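PDB 2EH3: transcriptional regulator from Aquifex aeolicus, which probably binds DNA through an N-terminal helix-turn-helix domain and regulates transcription, as a member of the TetR/AcrR family. Local coordinates for residues A[61-64]-A[65-69]; A[78-81]-A[82-86]. All blocks are in the same frame, centred on the assembly; numbering follows the deposited sequence.

Contact 1: A[61-64]-A[65-69]; sequences IISL and FEENK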
loop_
_atom_site.group_PDB
_atom_site.type_symbol
_atom_site.label_atom_id
_atom_site.label_comp_id
_atom_site.label_asym_id
_atom_site.label_seq_id
_atom_site.Cartn_x
_atom_site.Cartn_y
_atom_site.Cartn_z
ATOM N N ILE A 61 2.492 19.054 -2.993
ATOM C CA ILE A 61 1.119 18.600 -2.807
ATOM C C ILE A 61 0.308 19.681 -2.106
ATOM O O ILE A 61 -0.834 19.965 -2.490
ATOM C CB ILE A 61 1.072 17.287 -1.995
ATOM C CG1 ILE A 61 1.782 16.180 -2.788
ATOM C CG2 ILE A 61 -0.380 16.880 -1.727
ATOM C CD1 ILE A 61 1.190 15.915 -4.152
ATOM N N ILE A 62 0.894 20.286 -1.082
ATOM C CA ILE A 62 0.211 21.375 -0.387
ATOM C C ILE A 62 -0.086 22.479 -1.410
ATOM O O ILE A 62 -1.203 23.006 -1.446
ATOM C CB ILE A 62 1.082 21.919 0.756
ATOM C CG1 ILE A 62 1.203 20.832 1.825
ATOM C CG2 ILE A 62 0.492 23.220 1.345
ATOM C CD1 ILE A 62 2.071 21.240 3.014
ATOM N N SER A 63 0.906 22.831 -2.228
ATOM C CA SER A 63 0.713 23.862 -3.259
ATOM C C SER A 63 -0.409 23.496 -4.216
ATOM O O SER A 63 -1.221 24.349 -4.593
ATOM C CB SER A 63 1.999 24.063 -4.071
ATOM O OG SER A 63 2.974 24.677 -3.262
ATOM N N LEU A 64 -0.447 22.229 -4.625
ATOM C CA LEU A 64 -1.481 21.759 -5.528
ATOM C C LEU A 64 -2.872 22.053 -4.950
ATOM O O LEU A 64 -3.752 22.568 -5.650
ATOM C CB LEU A 64 -1.316 20.252 -5.769
ATOM C CG LEU A 64 -2.378 19.552 -6.624
ATOM C CD1 LEU A 64 -1.699 18.613 -7.611
ATOM C CD2 LEU A 64 -3.329 18.781 -5.746
ATOM N N PHE A 65 -3.076 21.717 -3.680
ATOM C CA PHE A 65 -4.366 21.959 -3.063
ATOM C C PHE A 65 -4.648 23.447 -2.977
ATOM O O PHE A 65 -5.753 23.875 -3.284
ATOM C CB PHE A 65 -4.423 21.367 -1.649
ATOM C CG PHE A 65 -4.718 19.905 -1.622
ATOM C CD1 PHE A 65 -5.963 19.430 -1.999
ATOM C CD2 PHE A 65 -3.739 18.990 -1.227
ATOM C CE1 PHE A 65 -6.236 18.067 -1.986
ATOM C CE2 PHE A 65 -4.012 17.627 -1.211
ATOM C CZ PHE A 65 -5.269 17.173 -1.594
ATOM N N GLU A 66 -3.655 24.232 -2.578
ATOM C CA GLU A 66 -3.883 25.676 -2.418
ATOM C C GLU A 66 -4.182 26.357 -3.755
ATOM O O GLU A 66 -5.082 27.204 -3.851
ATOM C CB GLU A 66 -2.656 26.353 -1.770
ATOM C CG GLU A 66 -2.359 25.941 -0.318
ATOM C CD GLU A 66 -1.061 26.561 0.222
ATOM O OE1 GLU A 66 -0.180 26.921 -0.593
ATOM O OE2 GLU A 66 -0.906 26.678 1.462
ATOM N N GLU A 67 -3.451 25.966 -4.791
ATOM C CA GLU A 67 -3.596 26.594 -6.102
ATOM C C GLU A 67 -4.759 26.135 -6.958
ATOM O O GLU A 67 -5.064 26.758 -7.979
ATOM C CB GLU A 67 -2.305 26.408 -6.903
ATOM C CG GLU A 67 -1.081 26.968 -6.201
ATOM C CD GLU A 67 0.245 26.508 -6.817
ATOM O OE1 GLU A 67 0.253 25.617 -7.690
ATOM O OE2 GLU A 67 1.298 27.031 -6.398
ATOM N N ASN A 68 -5.417 25.055 -6.547
ATOM C CA ASN A 68 -6.507 24.492 -7.317
ATOM C C ASN A 68 -7.769 24.251 -6.515
ATOM O O ASN A 68 -8.607 23.434 -6.903
ATOM C CB ASN A 68 -6.043 23.187 -7.963
ATOM C CG ASN A 68 -4.832 23.393 -8.846
ATOM O OD1 ASN A 68 -3.690 23.142 -8.449
ATOM N ND2 ASN A 68 -5.079 23.887 -10.043
ATOM N N LYS A 69 -7.940 25.025 -5.449
ATOM C CA LYS A 69 -9.109 24.853 -4.590
ATOM C C LYS A 69 -10.443 25.208 -5.246
ATOM O O LYS A 69 -11.506 24.820 -4.750
ATOM C CB LYS A 69 -8.935 25.645 -3.291
ATOM C CG LYS A 69 -8.903 27.125 -3.471
ATOM C CD LYS A 69 -8.816 27.830 -2.122
ATOM C CE LYS A 69 -7.619 27.384 -1.322
ATOM N NZ LYS A 69 -7.655 27.973 0.052
HETATM O O HOH W 1 1.935 27.512 -3.592
#
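Ile61 and Phe65, one turn apart on helix 46-67, lie side by side and point the same way. The branch methyl CG2 of Ile61 does the touching, coming to 3.7 Å from CE2 of the ring. With chi1 at -63°, CG1 of Ile61 is anti to the carbonyl carbon and CG2 anti to the backbone N, which lays CG2 alongside the ring. Leu64 reaches Phe65 differently: its CD2 methyl sits over one face of the ring, loosely, 4.5 Å from CG. Arg118 and Phe119 of helix 105-126 also pack against Phe65, while Leu64 meets Met79 and Val83 of helix 73-86, so this buried side of the helix faces two neighbours of the bundle.

These residues form the last turns of the long helix that, in TetR-family regulators, leads from the DNA-binding domain into the C-terminal domain.

Two further pairs are polar or mixed. Ile62 and Glu66 run alongside each other, and carboxylate atom OE2 of Glu66 lies 3.7 Å from the CG2 methyl of Ile62, a contact of chain against chain without a polar bond; Ile62 also touches Arg118. Ser63 and Glu67 are joined through a water, which donates to Glu67 OE2 at 2.9 Å and is hydrogen-bonded to Ser63 OG at 3.0 Å. The Ser63 hydroxyl also bonds to Lys59 O, one turn back.

The i to i+4 ladder is regular through Glu67 N to Ser63 O, 2.8 Å. The next rung, from Asn68 N to Leu64 O, is weak, its N-H...O angle only 121°, and Asn68 is the first residue to leave helical backbone angles. Beside that fading rung, CB of Asn68 rests 3.3 Å from Leu64 O.

Contact 2: A[78-81]-A[82-86]; sequences EMFL and EVLYR. With MG (magnesium ion), chain C; MG (magnesium ion), chain B.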
loop_
_atom_site.group_PDB
_atom_site.type_symbol
_atom_site.label_atom_id
_atom_site.label_comp_id
_atom_site.label_asym_id
_atom_site.label_seq_id
_atom_site.Cartn_x
_atom_site.Cartn_y
_atom_site.Cartn_z
ATOM N N GLU A 78 -7.118 15.087 -11.266
ATOM C CA GLU A 78 -6.278 14.887 -12.424
ATOM C C GLU A 78 -4.908 15.531 -12.184
ATOM O O GLU A 78 -3.871 14.954 -12.525
ATOM C CB GLU A 78 -6.932 15.509 -13.646
ATOM C CG GLU A 78 -6.015 15.438 -14.908
ATOM C CD GLU A 78 -6.585 16.119 -16.113
ATOM O OE1 GLU A 78 -7.771 16.503 -16.127
ATOM O OE2 GLU A 78 -5.796 16.296 -17.082
HETATM N N MSE A 79 -4.902 16.714 -11.585
HETATM C CA MSE A 79 -3.646 17.409 -11.304
HETATM C C MSE A 79 -2.806 16.682 -10.273
HETATM O O MSE A 79 -1.577 16.631 -10.374
HETATM C CB MSE A 79 -3.956 18.813 -10.802
HETATM C CG MSE A 79 -2.739 19.643 -10.550
HETATM SE SE MSE A 79 -1.910 20.273 -12.192
HETATM C CE MSE A 79 -3.444 20.814 -13.108
ATOM N N PHE A 80 -3.498 16.126 -9.283
ATOM C CA PHE A 80 -2.874 15.365 -8.194
ATOM C C PHE A 80 -2.156 14.168 -8.824
ATOM O O PHE A 80 -1.001 13.902 -8.521
ATOM C CB PHE A 80 -4.007 14.943 -7.207
ATOM C CG PHE A 80 -3.544 14.421 -5.843
ATOM C CD1 PHE A 80 -2.197 14.325 -5.498
ATOM C CD2 PHE A 80 -4.502 14.001 -4.921
ATOM C CE1 PHE A 80 -1.804 13.814 -4.251
ATOM C CE2 PHE A 80 -4.117 13.487 -3.664
ATOM C CZ PHE A 80 -2.761 13.400 -3.346
ATOM N N LEU A 81 -2.841 13.443 -9.706
ATOM C CA LEU A 81 -2.208 12.311 -10.373
ATOM C C LEU A 81 -1.030 12.760 -11.234
ATOM O O LEU A 81 0.004 12.103 -11.263
ATOM C CB LEU A 81 -3.239 11.565 -11.232
ATOM C CG LEU A 81 -2.682 10.476 -12.166
ATOM C CD1 LEU A 81 -2.015 9.351 -11.400
ATOM C CD2 LEU A 81 -3.846 9.928 -13.013
ATOM N N GLU A 82 -1.160 13.891 -11.924
ATOM C CA GLU A 82 -0.056 14.336 -12.751
ATOM C C GLU A 82 1.201 14.615 -11.907
ATOM O O GLU A 82 2.307 14.223 -12.294
ATOM C CB GLU A 82 -0.471 15.579 -13.532
ATOM C CG GLU A 82 -1.434 15.258 -14.664
ATOM C CD GLU A 82 -2.145 16.480 -15.183
ATOM O OE1 GLU A 82 -2.033 17.542 -14.532
ATOM O OE2 GLU A 82 -2.855 16.404 -16.226
ATOM N N VAL A 83 1.022 15.277 -10.761
ATOM C CA VAL A 83 2.156 15.571 -9.885
ATOM C C VAL A 83 2.740 14.278 -9.336
ATOM O O VAL A 83 3.954 14.108 -9.359
ATOM C CB VAL A 83 1.747 16.502 -8.725
ATOM C CG1 VAL A 83 2.860 16.557 -7.649
ATOM C CG2 VAL A 83 1.461 17.899 -9.298
ATOM N N LEU A 84 1.899 13.363 -8.854
ATOM C CA LEU A 84 2.453 12.111 -8.342
ATOM C C LEU A 84 3.251 11.381 -9.431
ATOM O O LEU A 84 4.304 10.796 -9.149
ATOM C CB LEU A 84 1.354 11.203 -7.824
ATOM C CG LEU A 84 0.571 11.716 -6.612
ATOM C CD1 LEU A 84 -0.594 10.777 -6.314
ATOM C CD2 LEU A 84 1.502 11.822 -5.413
ATOM N N TYR A 85 2.755 11.417 -10.679
ATOM C CA TYR A 85 3.435 10.736 -11.773
ATOM C C TYR A 85 4.786 11.392 -12.052
ATOM O O TYR A 85 5.779 10.693 -12.239
ATOM C CB TYR A 85 2.558 10.737 -13.042
ATOM C CG TYR A 85 3.049 9.785 -14.107
ATOM C CD1 TYR A 85 2.623 8.447 -14.127
ATOM C CD2 TYR A 85 3.973 10.205 -15.051
ATOM C CE1 TYR A 85 3.123 7.532 -15.089
ATOM C CE2 TYR A 85 4.488 9.300 -16.017
ATOM C CZ TYR A 85 4.050 7.978 -16.019
ATOM O OH TYR A 85 4.538 7.105 -16.958
ATOM N N ARG A 86 4.824 12.721 -12.097
ATOM C CA ARG A 86 6.090 13.447 -12.308
ATOM C C ARG A 86 7.068 13.117 -11.168
ATOM O O ARG A 86 8.279 13.001 -11.393
ATOM C CB ARG A 86 5.866 14.965 -12.313
ATOM C CG ARG A 86 5.066 15.515 -13.486
ATOM C CD ARG A 86 5.366 17.006 -13.702
ATOM N NE ARG A 86 5.248 17.823 -12.492
ATOM C CZ ARG A 86 4.108 18.326 -12.024
ATOM N NH1 ARG A 86 2.965 18.104 -12.662
ATOM N NH2 ARG A 86 4.113 19.063 -10.922
HETATM MG MG MG C . -4.290 18.042 -17.435
HETATM MG MG MG B . -8.655 18.155 -17.527
HETATM O O HOH W 2 -4.421 18.691 -15.173
HETATM O O HOH W 3 -10.062 19.841 -18.471
HETATM O O HOH W 4 -9.983 16.516 -18.569
#
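Glu78 and Glu82, one turn apart on helix 73-86, meet through a shared magnesium ion. Their OE2 atoms bind it at 2.3 Å (Glu78) and 2.5 Å (Glu82), with the carboxylate planes turned 77° apart. A water on the same metal donates to OE1 of Glu82, so both oxygens of that group are engaged. Glu78 extends, CG anti to the backbone N (chi1 175°), and its OE1 binds a second magnesium, also bound by Glu75; its carboxylate thus bridges the two ions. Lys161 of helix 157-171 hydrogen-bonds Glu82 OE2.

Apolar contact is carried by Phe80 and Leu84, whose side chains cross at a slant, CE1 of the ring 3.9 Å from CD1 of Leu84. Leu142 of helix 131-152 touches both. With Leu84 cut back to an alanine, CD1 and CE1 of the Phe80 ring would probably lose their neighbour in this turn, and the packing on Leu142 would weaken.

Regular backbone bonds underlie both, such as Leu84 N to Phe80 O at 3.0 Å. Glu78 OE2 and Glu82 OE2 approach to 3.1 Å, a closeness of like charges that the magnesium and the Lys161 ammonium probably offset.

How the contacts relate
Contact 1 closes helix 46-67 and contact 2 occupies the latter part of helix 73-86, the next helix in the chain; their centres are about 12 Å apart. The two helices pack directly on each other. Leu64 of contact 1 is the main link: its CD1 methyl lies 3.3 Å from CG of Met79 (selenomethionine) and 3.7 Å from CG2 of Val83. A turn earlier, Ile61 CD1 touches Phe80 CE1 at 3.7 Å. Helix 46-67, which in this family leads from the DNA-binding domain, thus packs on helix 73-86, which carries the magnesium-binding glutamates, consistent with a rigid passage into the C-terminal domain.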